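T-box transcription factor TBX21 (Mus musculus, PDB 5T1J) binds specific DNA sites through its T-box domain and directs Th1 lineage development, activating Th1 genes such as that for IFN-gamma and repressing the Th2 and Th17 programs. Local coordinates at residues I36-R42 against K118-N124; F63-V69 against K142-H148; D70-W74 against S139-Y143. All blocks are in the same frame, centred on the assembly; numbering follows the deposited sequence.

Contact 1 of 3, residues I36-R42 against K118-N124. With nucleotides of chain F; nucleotides of chain E.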
loop_
_atom_site.group_PDB
_atom_site.type_symbol
_atom_site.label_atom_id
_atom_site.label_comp_id
_atom_site.label_asym_id
_atom_site.label_seq_id
_atom_site.Cartn_x
_atom_site.Cartn_y
_atom_site.Cartn_z
ATOM N N ILE A 36 -10.837 14.866 -9.659
ATOM C CA ILE A 36 -10.929 14.166 -8.404
ATOM C C ILE A 36 -12.323 14.373 -7.830
ATOM O O ILE A 36 -12.931 15.397 -8.040
ATOM C CB ILE A 36 -9.827 14.653 -7.461
ATOM C CG1 ILE A 36 -9.993 16.106 -7.111
ATOM C CG2 ILE A 36 -8.487 14.548 -8.128
ATOM C CD1 ILE A 36 -10.752 16.364 -5.854
ATOM N N THR A 37 -12.847 13.407 -7.098
ATOM C CA THR A 37 -14.220 13.515 -6.620
ATOM C C THR A 37 -14.456 12.694 -5.380
ATOM O O THR A 37 -13.859 11.640 -5.230
ATOM C CB THR A 37 -15.206 13.080 -7.713
ATOM O OG1 THR A 37 -15.461 14.220 -8.520
ATOM C CG2 THR A 37 -16.544 12.586 -7.152
ATOM N N LYS A 38 -15.340 13.203 -4.521
ATOM C CA LYS A 38 -15.818 12.540 -3.324
ATOM C C LYS A 38 -15.994 11.057 -3.527
ATOM O O LYS A 38 -15.409 10.279 -2.786
ATOM C CB LYS A 38 -17.146 13.158 -2.886
ATOM C CG LYS A 38 -18.067 12.192 -2.169
ATOM C CD LYS A 38 -18.991 12.895 -1.165
ATOM C CE LYS A 38 -18.258 13.417 0.074
ATOM N NZ LYS A 38 -19.208 13.886 1.142
ATOM N N GLN A 39 -16.718 10.637 -4.563
ATOM C CA GLN A 39 -16.935 9.207 -4.718
ATOM C C GLN A 39 -15.677 8.560 -5.296
ATOM O O GLN A 39 -15.275 7.473 -4.886
ATOM C CB GLN A 39 -18.144 8.883 -5.608
ATOM C CG GLN A 39 -18.088 7.401 -6.074
ATOM C CD GLN A 39 -19.261 6.917 -6.915
ATOM O OE1 GLN A 39 -19.759 7.628 -7.787
ATOM N NE2 GLN A 39 -19.706 5.685 -6.649
ATOM N N GLY A 40 -15.005 9.248 -6.199
ATOM C CA GLY A 40 -13.815 8.672 -6.785
ATOM C C GLY A 40 -13.802 8.819 -8.287
ATOM O O GLY A 40 -14.851 8.938 -8.943
ATOM N N ARG A 41 -12.605 8.843 -8.843
ATOM C CA ARG A 41 -12.504 9.010 -10.280
ATOM C C ARG A 41 -11.227 8.345 -10.754
ATOM O O ARG A 41 -10.156 8.546 -10.141
ATOM C CB ARG A 41 -12.510 10.489 -10.658
ATOM C CG ARG A 41 -13.098 10.755 -12.002
ATOM C CD ARG A 41 -14.639 10.794 -11.957
ATOM N NE ARG A 41 -15.160 11.558 -13.115
ATOM C CZ ARG A 41 -16.451 11.787 -13.328
ATOM N NH1 ARG A 41 -17.371 11.291 -12.490
ATOM N NH2 ARG A 41 -16.816 12.484 -14.389
ATOM N N ARG A 42 -11.321 7.544 -11.809
ATOM C CA ARG A 42 -10.120 6.875 -12.257
ATOM C C ARG A 42 -9.361 7.765 -13.192
ATOM O O ARG A 42 -9.953 8.496 -13.954
ATOM C CB ARG A 42 -10.464 5.563 -12.919
ATOM C CG ARG A 42 -11.795 5.659 -13.647
ATOM C CD ARG A 42 -12.066 4.396 -14.376
ATOM N NE ARG A 42 -12.698 3.465 -13.486
ATOM C CZ ARG A 42 -13.043 2.242 -13.837
ATOM N NH1 ARG A 42 -12.817 1.845 -15.076
ATOM N NH2 ARG A 42 -13.630 1.435 -12.949
ATOM N N LYS A 118 -8.166 1.130 -13.011
ATOM C CA LYS A 118 -9.268 1.390 -12.084
ATOM C C LYS A 118 -8.886 2.245 -10.876
ATOM O O LYS A 118 -9.770 2.587 -10.057
ATOM C CB LYS A 118 -9.898 0.082 -11.621
ATOM C CG LYS A 118 -9.759 -0.999 -12.640
ATOM C CD LYS A 118 -10.985 -1.898 -12.657
ATOM C CE LYS A 118 -11.245 -2.307 -14.111
ATOM N NZ LYS A 118 -12.589 -2.859 -14.394
ATOM N N LEU A 119 -7.595 2.582 -10.776
ATOM C CA LEU A 119 -7.094 3.429 -9.717
ATOM C C LEU A 119 -8.042 4.572 -9.607
ATOM O O LEU A 119 -8.183 5.262 -10.575
ATOM C CB LEU A 119 -5.688 3.890 -10.053
ATOM C CG LEU A 119 -4.826 4.377 -8.907
ATOM C CD1 LEU A 119 -3.366 4.508 -9.330
ATOM C CD2 LEU A 119 -5.374 5.661 -8.354
ATOM N N LYS A 120 -8.715 4.802 -8.489
ATOM C CA LYS A 120 -9.585 5.981 -8.460
ATOM C C LYS A 120 -8.914 7.099 -7.667
ATOM O O LYS A 120 -8.118 6.800 -6.731
ATOM C CB LYS A 120 -10.957 5.722 -7.833
ATOM C CG LYS A 120 -11.684 4.508 -8.264
ATOM C CD LYS A 120 -12.252 4.580 -9.610
ATOM C CE LYS A 120 -13.572 3.848 -9.633
ATOM N NZ LYS A 120 -14.552 4.557 -8.744
ATOM N N LEU A 121 -9.283 8.360 -7.992
ATOM C CA LEU A 121 -8.785 9.541 -7.254
ATOM C C LEU A 121 -9.938 10.332 -6.633
ATOM O O LEU A 121 -11.072 10.266 -7.125
ATOM C CB LEU A 121 -7.954 10.424 -8.155
ATOM C CG LEU A 121 -6.911 9.670 -8.994
ATOM C CD1 LEU A 121 -7.112 10.101 -10.406
ATOM C CD2 LEU A 121 -5.489 9.934 -8.582
ATOM N N THR A 122 -9.650 11.007 -5.512
ATOM C CA THR A 122 -10.673 11.654 -4.666
ATOM C C THR A 122 -10.169 12.782 -3.741
ATOM O O THR A 122 -8.989 13.177 -3.805
ATOM C CB THR A 122 -11.388 10.603 -3.742
ATOM O OG1 THR A 122 -12.650 11.129 -3.300
ATOM C CG2 THR A 122 -10.546 10.248 -2.523
ATOM N N ASN A 123 -11.078 13.298 -2.893
ATOM C CA ASN A 123 -10.763 14.360 -1.925
ATOM C C ASN A 123 -11.185 14.118 -0.446
ATOM O O ASN A 123 -11.208 15.067 0.340
ATOM C CB ASN A 123 -11.375 15.665 -2.430
ATOM C CG ASN A 123 -12.894 15.619 -2.502
ATOM O OD1 ASN A 123 -13.548 14.835 -1.807
ATOM N ND2 ASN A 123 -13.460 16.431 -3.380
ATOM N N ASN A 124 -11.517 12.879 -0.061
ATOM C CA ASN A 124 -11.853 12.567 1.346
ATOM C C ASN A 124 -10.739 11.885 2.152
ATOM O O ASN A 124 -10.613 10.659 2.126
ATOM C CB ASN A 124 -13.102 11.672 1.433
ATOM C CG ASN A 124 -14.387 12.416 1.122
ATOM O OD1 ASN A 124 -15.200 11.971 0.308
ATOM N ND2 ASN A 124 -14.589 13.547 1.790
ATOM P P DG F 15 -16.975 3.260 -11.690
ATOM O OP1 DG F 15 -15.720 2.534 -11.406
ATOM O OP2 DG F 15 -17.625 4.103 -10.653
ATOM O "O5'" DG F 15 -16.570 4.104 -12.975
ATOM C "C5'" DG F 15 -15.991 3.422 -14.061
ATOM C "C4'" DG F 15 -16.219 4.185 -15.319
ATOM O "O4'" DG F 15 -17.618 4.208 -15.591
ATOM C "C3'" DG F 15 -15.763 5.620 -15.265
ATOM O "O3'" DG F 15 -15.118 5.947 -16.481
ATOM C "C2'" DG F 15 -17.079 6.373 -15.090
ATOM C "C1'" DG F 15 -18.005 5.501 -15.894
ATOM N N9 DG F 15 -19.387 5.556 -15.498
ATOM C C8 DG F 15 -19.906 5.081 -14.331
ATOM N N7 DG F 15 -21.190 5.234 -14.232
ATOM C C5 DG F 15 -21.542 5.882 -15.400
ATOM C C6 DG F 15 -22.803 6.320 -15.837
ATOM O O6 DG F 15 -23.891 6.207 -15.242
ATOM N N1 DG F 15 -22.725 6.948 -17.092
ATOM C C2 DG F 15 -21.557 7.107 -17.815
ATOM N N2 DG F 15 -21.664 7.714 -19.004
ATOM N N3 DG F 15 -20.366 6.698 -17.402
ATOM C C4 DG F 15 -20.437 6.093 -16.195
ATOM P P DT F 16 -13.949 7.046 -16.483
ATOM O OP1 DT F 16 -12.756 6.400 -17.081
ATOM O OP2 DT F 16 -13.838 7.660 -15.138
ATOM O "O5'" DT F 16 -14.482 8.164 -17.493
ATOM C "C5'" DT F 16 -15.855 8.510 -17.516
ATOM C "C4'" DT F 16 -16.112 9.582 -18.559
ATOM O "O4'" DT F 16 -17.510 9.526 -18.939
ATOM C "C3'" DT F 16 -15.839 10.976 -18.044
ATOM O "O3'" DT F 16 -15.077 11.766 -18.923
ATOM C "C2'" DT F 16 -17.218 11.575 -17.832
ATOM C "C1'" DT F 16 -18.170 10.719 -18.656
ATOM N N1 DT F 16 -19.383 10.430 -17.848
ATOM C C2 DT F 16 -20.628 10.762 -18.326
ATOM O O2 DT F 16 -20.819 11.197 -19.438
ATOM N N3 DT F 16 -21.661 10.517 -17.445
ATOM C C4 DT F 16 -21.560 10.004 -16.139
ATOM O O4 DT F 16 -22.543 9.816 -15.408
ATOM C C5 DT F 16 -20.219 9.712 -15.703
ATOM C C7 DT F 16 -19.973 9.167 -14.335
ATOM C C6 DT F 16 -19.213 9.946 -16.557
ATOM P P DT E 5 -16.588 18.193 -3.090
ATOM O OP1 DT E 5 -16.386 17.763 -1.696
ATOM O OP2 DT E 5 -15.700 17.641 -4.140
ATOM O "O5'" DT E 5 -18.115 18.004 -3.561
ATOM C "C5'" DT E 5 -19.160 18.448 -2.737
ATOM C "C4'" DT E 5 -20.438 18.711 -3.522
ATOM O "O4'" DT E 5 -20.140 19.486 -4.713
ATOM C "C3'" DT E 5 -21.175 17.472 -4.040
ATOM O "O3'" DT E 5 -22.373 17.254 -3.315
ATOM C "C2'" DT E 5 -21.481 17.788 -5.516
ATOM C "C1'" DT E 5 -21.187 19.270 -5.607
ATOM N N1 DT E 5 -20.775 19.691 -6.945
ATOM C C2 DT E 5 -21.681 20.381 -7.725
ATOM O O2 DT E 5 -22.798 20.691 -7.333
ATOM N N3 DT E 5 -21.225 20.728 -8.965
ATOM C C4 DT E 5 -19.993 20.438 -9.502
ATOM O O4 DT E 5 -19.685 20.792 -10.630
ATOM C C5 DT E 5 -19.090 19.689 -8.645
ATOM C C7 DT E 5 -17.717 19.311 -9.136
ATOM C C6 DT E 5 -19.527 19.346 -7.421
#

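Contact 2 of 3, residues F63-V69 against K142-H148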
loop_
_atom_site.group_PDB
_atom_site.type_symbol
_atom_site.label_atom_id
_atom_site.label_comp_id
_atom_site.label_asym_id
_atom_site.label_seq_id
_atom_site.Cartn_x
_atom_site.Cartn_y
_atom_site.Cartn_z
ATOM N N PHE A 63 3.198 -1.722 -7.015
ATOM C CA PHE A 63 2.245 -0.742 -6.578
ATOM C C PHE A 63 2.681 0.603 -7.145
ATOM O O PHE A 63 3.865 0.809 -7.470
ATOM C CB PHE A 63 2.170 -0.675 -5.057
ATOM C CG PHE A 63 3.406 -0.088 -4.400
ATOM C CD1 PHE A 63 3.336 1.086 -3.665
ATOM C CD2 PHE A 63 4.634 -0.746 -4.477
ATOM C CE1 PHE A 63 4.475 1.608 -3.042
ATOM C CE2 PHE A 63 5.770 -0.222 -3.850
ATOM C CZ PHE A 63 5.681 0.960 -3.126
ATOM N N VAL A 64 1.750 1.543 -7.207
ATOM C CA VAL A 64 2.130 2.823 -7.703
ATOM C C VAL A 64 1.698 3.780 -6.633
ATOM O O VAL A 64 0.724 3.527 -5.930
ATOM C CB VAL A 64 1.461 3.154 -9.088
ATOM C CG1 VAL A 64 0.097 3.857 -8.916
ATOM C CG2 VAL A 64 2.327 4.039 -9.888
ATOM N N ASP A 65 2.482 4.829 -6.460
ATOM C CA ASP A 65 2.129 5.911 -5.579
ATOM C C ASP A 65 2.359 7.266 -6.345
ATOM O O ASP A 65 3.309 7.400 -7.153
ATOM C CB ASP A 65 2.906 5.792 -4.288
ATOM C CG ASP A 65 4.312 6.257 -4.421
ATOM O OD1 ASP A 65 4.893 6.048 -5.495
ATOM O OD2 ASP A 65 4.830 6.869 -3.472
ATOM N N VAL A 66 1.442 8.222 -6.171
ATOM C CA VAL A 66 1.575 9.543 -6.757
ATOM C C VAL A 66 2.185 10.571 -5.792
ATOM O O VAL A 66 1.531 11.038 -4.850
ATOM C CB VAL A 66 0.204 10.037 -7.256
ATOM C CG1 VAL A 66 -0.834 9.980 -6.145
ATOM C CG2 VAL A 66 0.313 11.448 -7.842
ATOM N N VAL A 67 3.458 10.893 -6.002
ATOM C CA VAL A 67 4.145 11.880 -5.173
ATOM C C VAL A 67 3.832 13.302 -5.667
ATOM O O VAL A 67 3.560 13.508 -6.850
ATOM C CB VAL A 67 5.659 11.627 -5.171
ATOM C CG1 VAL A 67 6.171 11.535 -6.580
ATOM C CG2 VAL A 67 6.405 12.699 -4.385
ATOM N N LEU A 68 3.827 14.265 -4.746
ATOM C CA LEU A 68 3.539 15.676 -5.027
ATOM C C LEU A 68 4.766 16.492 -5.464
ATOM O O LEU A 68 5.740 16.637 -4.714
ATOM C CB LEU A 68 2.908 16.276 -3.774
ATOM C CG LEU A 68 2.390 17.680 -3.666
ATOM C CD1 LEU A 68 1.321 17.665 -2.606
ATOM C CD2 LEU A 68 3.547 18.528 -3.223
ATOM N N VAL A 69 4.650 17.127 -6.633
ATOM C CA VAL A 69 5.792 17.752 -7.331
ATOM C C VAL A 69 6.266 19.046 -6.707
ATOM O O VAL A 69 7.474 19.300 -6.692
ATOM C CB VAL A 69 5.469 18.036 -8.810
ATOM C CG1 VAL A 69 6.736 18.343 -9.600
ATOM C CG2 VAL A 69 4.752 16.844 -9.406
ATOM N N LYS A 142 0.052 20.088 -8.088
ATOM C CA LYS A 142 0.638 19.248 -9.125
ATOM C C LYS A 142 1.438 18.144 -8.483
ATOM O O LYS A 142 2.351 18.363 -7.663
ATOM C CB LYS A 142 1.482 20.018 -10.139
ATOM C CG LYS A 142 2.993 20.123 -9.919
ATOM C CD LYS A 142 3.595 20.903 -11.098
ATOM C CE LYS A 142 4.607 21.966 -10.656
ATOM N NZ LYS A 142 4.888 22.938 -11.788
ATOM N N TYR A 143 1.018 16.954 -8.899
ATOM C CA TYR A 143 1.431 15.643 -8.460
ATOM C C TYR A 143 2.178 14.839 -9.532
ATOM O O TYR A 143 2.279 15.252 -10.664
ATOM C CB TYR A 143 0.186 14.882 -8.088
ATOM C CG TYR A 143 -0.550 15.351 -6.872
ATOM C CD1 TYR A 143 0.014 15.204 -5.620
ATOM C CD2 TYR A 143 -1.826 15.893 -6.961
ATOM C CE1 TYR A 143 -0.667 15.593 -4.458
ATOM C CE2 TYR A 143 -2.519 16.295 -5.807
ATOM C CZ TYR A 143 -1.929 16.139 -4.546
ATOM O OH TYR A 143 -2.574 16.516 -3.373
ATOM N N GLN A 144 2.618 13.639 -9.207
ATOM C CA GLN A 144 3.332 12.837 -10.183
ATOM C C GLN A 144 3.291 11.351 -9.843
ATOM O O GLN A 144 3.760 10.923 -8.778
ATOM C CB GLN A 144 4.775 13.300 -10.303
ATOM C CG GLN A 144 5.665 12.287 -10.977
ATOM C CD GLN A 144 7.047 12.815 -11.153
ATOM O OE1 GLN A 144 7.605 13.428 -10.245
ATOM N NE2 GLN A 144 7.615 12.601 -12.333
ATOM N N PRO A 145 2.692 10.561 -10.746
ATOM C CA PRO A 145 2.653 9.113 -10.606
ATOM C C PRO A 145 4.069 8.582 -10.624
ATOM O O PRO A 145 4.907 9.048 -11.410
ATOM C CB PRO A 145 1.876 8.664 -11.840
ATOM C CG PRO A 145 0.983 9.813 -12.143
ATOM C CD PRO A 145 1.840 11.026 -11.851
ATOM N N ARG A 146 4.299 7.582 -9.780
ATOM C CA ARG A 146 5.604 6.994 -9.581
ATOM C C ARG A 146 5.394 5.509 -9.255
ATOM O O ARG A 146 4.605 5.218 -8.352
ATOM C CB ARG A 146 6.306 7.741 -8.444
ATOM C CG ARG A 146 7.720 7.310 -8.194
ATOM C CD ARG A 146 8.334 8.096 -7.053
ATOM N NE ARG A 146 7.577 7.888 -5.814
ATOM C CZ ARG A 146 7.941 8.342 -4.615
ATOM N NH1 ARG A 146 9.075 9.015 -4.464
ATOM N NH2 ARG A 146 7.176 8.111 -3.556
ATOM N N LEU A 147 6.060 4.568 -9.943
ATOM C CA LEU A 147 5.885 3.122 -9.601
ATOM C C LEU A 147 7.133 2.365 -9.205
ATOM O O LEU A 147 8.185 2.479 -9.843
ATOM C CB LEU A 147 5.221 2.353 -10.752
ATOM C CG LEU A 147 5.366 0.828 -10.900
ATOM C CD1 LEU A 147 4.183 0.226 -11.617
ATOM C CD2 LEU A 147 6.624 0.472 -11.720
ATOM N N HIS A 148 6.968 1.505 -8.202
ATOM C CA HIS A 148 8.097 0.776 -7.654
ATOM C C HIS A 148 7.937 -0.683 -7.868
ATOM O O HIS A 148 6.823 -1.210 -7.943
ATOM C CB HIS A 148 8.205 1.031 -6.173
ATOM C CG HIS A 148 7.487 2.266 -5.759
ATOM N ND1 HIS A 148 6.113 2.324 -5.718
ATOM C CD2 HIS A 148 7.933 3.494 -5.413
ATOM C CE1 HIS A 148 5.741 3.532 -5.342
ATOM N NE2 HIS A 148 6.825 4.262 -5.149
#

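Contact 3 of 3, residues D70-W74 against S139-Y143. With nucleotides of chain E.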
loop_
_atom_site.group_PDB
_atom_site.type_symbol
_atom_site.label_atom_id
_atom_site.label_comp_id
_atom_site.label_asym_id
_atom_site.label_seq_id
_atom_site.Cartn_x
_atom_site.Cartn_y
_atom_site.Cartn_z
ATOM N N ASP A 70 5.343 19.892 -6.254
ATOM C CA ASP A 70 5.766 20.910 -5.291
ATOM C C ASP A 70 4.651 21.558 -4.468
ATOM O O ASP A 70 3.468 21.569 -4.842
ATOM C CB ASP A 70 6.590 22.003 -5.973
ATOM C CG ASP A 70 7.875 22.304 -5.211
ATOM O OD1 ASP A 70 7.812 22.483 -3.979
ATOM O OD2 ASP A 70 8.956 22.304 -5.833
ATOM N N GLN A 71 5.092 22.056 -3.314
ATOM C CA GLN A 71 4.277 22.618 -2.238
ATOM C C GLN A 71 3.124 23.521 -2.646
ATOM O O GLN A 71 2.136 23.644 -1.906
ATOM C CB GLN A 71 5.180 23.379 -1.262
ATOM C CG GLN A 71 6.647 22.890 -1.173
ATOM C CD GLN A 71 6.819 21.383 -0.918
ATOM O OE1 GLN A 71 5.949 20.723 -0.344
ATOM N NE2 GLN A 71 7.968 20.848 -1.322
ATOM N N HIS A 72 3.298 24.231 -3.760
ATOM C CA HIS A 72 2.505 25.432 -4.018
ATOM C C HIS A 72 1.101 25.131 -4.539
ATOM O O HIS A 72 0.868 24.139 -5.224
ATOM C CB HIS A 72 3.235 26.355 -5.003
ATOM C CG HIS A 72 4.301 27.191 -4.362
ATOM N ND1 HIS A 72 5.510 27.457 -4.972
ATOM C CD2 HIS A 72 4.341 27.812 -3.161
ATOM C CE1 HIS A 72 6.245 28.211 -4.173
ATOM N NE2 HIS A 72 5.560 28.439 -3.067
ATOM N N HIS A 73 0.180 26.014 -4.173
ATOM C CA HIS A 73 -1.203 26.032 -4.632
ATOM C C HIS A 73 -1.233 26.468 -6.117
ATOM O O HIS A 73 -0.253 27.039 -6.596
ATOM C CB HIS A 73 -1.965 26.975 -3.694
ATOM C CG HIS A 73 -3.454 26.867 -3.745
ATOM N ND1 HIS A 73 -4.157 26.697 -4.919
ATOM C CD2 HIS A 73 -4.380 26.939 -2.760
ATOM C CE1 HIS A 73 -5.452 26.663 -4.654
ATOM N NE2 HIS A 73 -5.613 26.804 -3.350
ATOM N N TRP A 74 -2.305 26.197 -6.864
ATOM C CA TRP A 74 -2.313 26.558 -8.291
ATOM C C TRP A 74 -3.655 27.101 -8.795
ATOM O O TRP A 74 -4.701 26.786 -8.232
ATOM C CB TRP A 74 -1.913 25.354 -9.135
ATOM C CG TRP A 74 -0.473 25.018 -9.019
ATOM C CD1 TRP A 74 0.131 24.356 -7.996
ATOM C CD2 TRP A 74 0.557 25.338 -9.955
ATOM N NE1 TRP A 74 1.480 24.235 -8.239
ATOM C CE2 TRP A 74 1.765 24.831 -9.441
ATOM C CE3 TRP A 74 0.573 26.000 -11.183
ATOM C CZ2 TRP A 74 2.981 24.968 -10.111
ATOM C CZ3 TRP A 74 1.776 26.132 -11.846
ATOM C CH2 TRP A 74 2.963 25.618 -11.309
ATOM N N SER A 139 -7.143 19.121 -4.255
ATOM C CA SER A 139 -7.534 19.879 -5.408
ATOM C C SER A 139 -6.482 20.931 -5.689
ATOM O O SER A 139 -5.899 21.534 -4.772
ATOM C CB SER A 139 -8.886 20.513 -5.181
ATOM O OG SER A 139 -9.122 21.454 -6.197
ATOM N N LEU A 140 -6.232 21.122 -6.968
ATOM C CA LEU A 140 -5.406 22.231 -7.432
ATOM C C LEU A 140 -3.978 22.128 -6.888
ATOM O O LEU A 140 -3.473 23.071 -6.271
ATOM C CB LEU A 140 -6.026 23.597 -7.066
ATOM C CG LEU A 140 -7.458 23.831 -7.556
ATOM C CD1 LEU A 140 -8.111 25.028 -6.853
ATOM C CD2 LEU A 140 -7.506 23.977 -9.067
ATOM N N HIS A 141 -3.333 20.983 -7.117
ATOM C CA HIS A 141 -1.905 20.833 -6.818
ATOM C C HIS A 141 -1.267 19.988 -7.912
ATOM O O HIS A 141 -1.979 19.262 -8.629
ATOM C CB HIS A 141 -1.686 20.199 -5.437
ATOM C CG HIS A 141 -2.096 21.078 -4.294
ATOM N ND1 HIS A 141 -3.406 21.446 -4.070
ATOM C CD2 HIS A 141 -1.370 21.644 -3.297
ATOM C CE1 HIS A 141 -3.468 22.222 -3.000
ATOM N NE2 HIS A 141 -2.248 22.355 -2.510
ATOM N N LYS A 142 0.052 20.088 -8.088
ATOM C CA LYS A 142 0.638 19.248 -9.125
ATOM C C LYS A 142 1.438 18.144 -8.483
ATOM O O LYS A 142 2.351 18.363 -7.663
ATOM C CB LYS A 142 1.482 20.018 -10.139
ATOM C CG LYS A 142 2.993 20.123 -9.919
ATOM C CD LYS A 142 3.595 20.903 -11.098
ATOM C CE LYS A 142 4.607 21.966 -10.656
ATOM N NZ LYS A 142 4.888 22.938 -11.788
ATOM N N TYR A 143 1.018 16.954 -8.899
ATOM C CA TYR A 143 1.431 15.643 -8.460
ATOM C C TYR A 143 2.178 14.839 -9.532
ATOM O O TYR A 143 2.279 15.252 -10.664
ATOM C CB TYR A 143 0.186 14.882 -8.088
ATOM C CG TYR A 143 -0.550 15.351 -6.872
ATOM C CD1 TYR A 143 0.014 15.204 -5.620
ATOM C CD2 TYR A 143 -1.826 15.893 -6.961
ATOM C CE1 TYR A 143 -0.667 15.593 -4.458
ATOM C CE2 TYR A 143 -2.519 16.295 -5.807
ATOM C CZ TYR A 143 -1.929 16.139 -4.546
ATOM O OH TYR A 143 -2.574 16.516 -3.373
ATOM P P DT E 4 -11.978 22.814 -5.007
ATOM O OP1 DT E 4 -11.076 22.425 -3.902
ATOM O OP2 DT E 4 -11.510 22.590 -6.391
ATOM O "O5'" DT E 4 -13.434 22.124 -4.817
ATOM C "C5'" DT E 4 -14.191 22.362 -3.667
ATOM C "C4'" DT E 4 -15.646 21.953 -3.855
ATOM O "O4'" DT E 4 -16.256 22.742 -4.869
ATOM C "C3'" DT E 4 -15.896 20.491 -4.260
ATOM O "O3'" DT E 4 -16.388 19.773 -3.087
ATOM C "C2'" DT E 4 -16.936 20.567 -5.402
ATOM C "C1'" DT E 4 -17.359 22.037 -5.376
ATOM N N1 DT E 4 -17.737 22.651 -6.758
ATOM C C2 DT E 4 -19.062 22.955 -7.030
ATOM O O2 DT E 4 -19.971 22.736 -6.246
ATOM N N3 DT E 4 -19.287 23.522 -8.267
ATOM C C4 DT E 4 -18.338 23.820 -9.245
ATOM O O4 DT E 4 -18.639 24.331 -10.336
ATOM C C5 DT E 4 -16.965 23.485 -8.892
ATOM C C7 DT E 4 -15.842 23.764 -9.857
ATOM C C6 DT E 4 -16.738 22.932 -7.681
#

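Contact 1 of 3, residues I36-R42 against K118-N124
Residues 36-42 and 118-124 form a short antiparallel strand pairing at the DNA-facing side of the T-box domain, with contacts to the backbones of both DNA strands. R41 and L121 make the hydrogen-bonded pair, in which L121 N donates to R41 O over a very short 2.3 Å, while R41 N reaches L121 O at 2.7 Å in a weak, bent bond (122°). R42 and K120 follow as a non-hydrogen-bonded pair with CA atoms 3.9 Å apart, and R42 CA lies 3.0 Å from L119 O in a CA-H...O contact. Ahead of the strand, residues 37-40 loop over T122, whose OG1 donates to T37 O at a very short 2.3 Å. G40 sits in this turn at phi/psi 133/153; a side chain there would collide with the carbonyl before it and come tightly against K120 CB. G40 CA makes a CA-H...O contact with L121 O at 3.2 Å. Before the turn, I36 CD1 packs on N123 CB at 3.5 Å.

DNA backbone is met along the pairing. R42 NH2 makes a weak hydrogen bond to OP1 of DG15 of chain F (2.8 Å), its guanidinium lying between C5' of that nucleotide and K118 CB; R41 forms a salt bridge to a phosphate; N123 ND2 donates to OP2 of DT5 of chain E at 2.7 Å. These phosphate contacts do not read bases. Strand 120-122 is central in a three-stranded mixed sheet, antiparallel to 41-42 on one edge and parallel to 135-136 on the other, where L119 touches I135 and T122 touches V136; I36 is hydrogen-bonded through its backbone to V179.

Contact 2 of 3, residues F63-V69 against K142-H148
Backbone pairing defines this buried contact: strands 63-68 and 142-148 run antiparallel, and the axes of these segments approach to 4.3 Å, with 149° between their directions. D65 N donates to R146 O at 2.9 Å and 160°, and V69 N to K142 O at 2.8 Å. At the V67-Q144 pair both bonds are weak, V67 N to Q144 O (2.8 Å, 125°) and Q144 N to V67 O (2.5 Å, 126°). P145, which has no amide hydrogen, falls opposite V66 in a non-hydrogen-bonded pair, where no amide bond to strand 63-68 is required.

One face carries F63, D65, V67, Q144, R146 and H148. D65 OD2 and R146 NH2 form a salt bridge of 2.7 Å, and V67 CG1 lies over the guanidinium, 4.0 Å from R146 NE. The rings of F63 and H148 make an offset stack, centroids 4.0 Å apart and planes at 21°, while H148 ND1 also donates to F63 O at 3.2 Å.

Apolar packing dominates the face of V64, V66, L68, Y143, P145 and L147. V64 CG2 meets L147 CB at 3.5 Å, V66 CG2 meets Y143 CB at 3.4 Å, and L68 CD1 meets Y143 CE1 at 3.4 Å; the Y143 hydroxyl is hydrogen-bonded to Q138 N. L119, L137 and L47 cover this side.

Such a two-faced antiparallel pair, joining strand 59-70 to 142-151 within the mixed sheet, belongs to the immunoglobulin-like beta-sandwich of p53-like T-box domains.

Contact 3 of 3, residues D70-W74 against S139-Y143
Most unusual here is how little backbone bonding accompanies the meeting of 70-74 and 139-143: the one hydrogen bond between them, W74 N to L140 O, is long and bent (3.4 Å, 125°) and therefore weak. Side chains supply much of the remaining contact. W74 buries the most surface of the ten residues, 90 Å², with CZ2 standing 3.3 Å from K142 NZ and CD1 4.2 Å from H141 CA. The ammonium approaches the indole obliquely. H73 CE1 packs against L140 CD1 at 3.8 Å; its ring is near parallel to that of H141 (30° between planes), but centroids 5.5 Å apart leave them barely overlapping.

Local bonds shape both turns. D70 OD1 accepts from Q71 N at 2.8 Å, just after the corner at V69. L140 adopts positive phi (62/54), while H141 ND1 donates to S139 O at 2.6 Å across it. Beside this bend, S139 OG donates to OP2 of DT4 of chain E at 2.7 Å, a sequence-independent phosphate contact.

Around these loops, H73 pairs through its backbone with C84, and W74 lies on W81 and Q83 of strand 80-84, the other half of a two-stranded hairpin. L140 and H141 are hydrogen-bonded by their backbones to A178, so the contact sets this hairpin beside the end of strand 142-151 and its neighbour 176-179.

Overall arrangement
From the N terminus, residues 36-42 leave strand 33-35 and pair with 118-124, so contact 1 closes a loop of 75 residues. Within it lie 63-69 and 70-74, consecutive in the chain, whose partners come only after residue 124; contacts 2 and 3, spanning 72 and 64 residues, therefore both cross contact 1. Contact 3 nests inside the loop of contact 2 apart from the shared K142 and Y143, continuing it beyond the corner at V69, their centres about 13 Å apart. Contact 1 builds the small sheet, contact 2 pairs 59-70 with 142-151 in the main sheet, and contact 3 ties hairpin 73-84 to the segment entering 142-151. L119 CD1 against V64 CG1, 3.5 Å, connects contacts 1 and 2 directly.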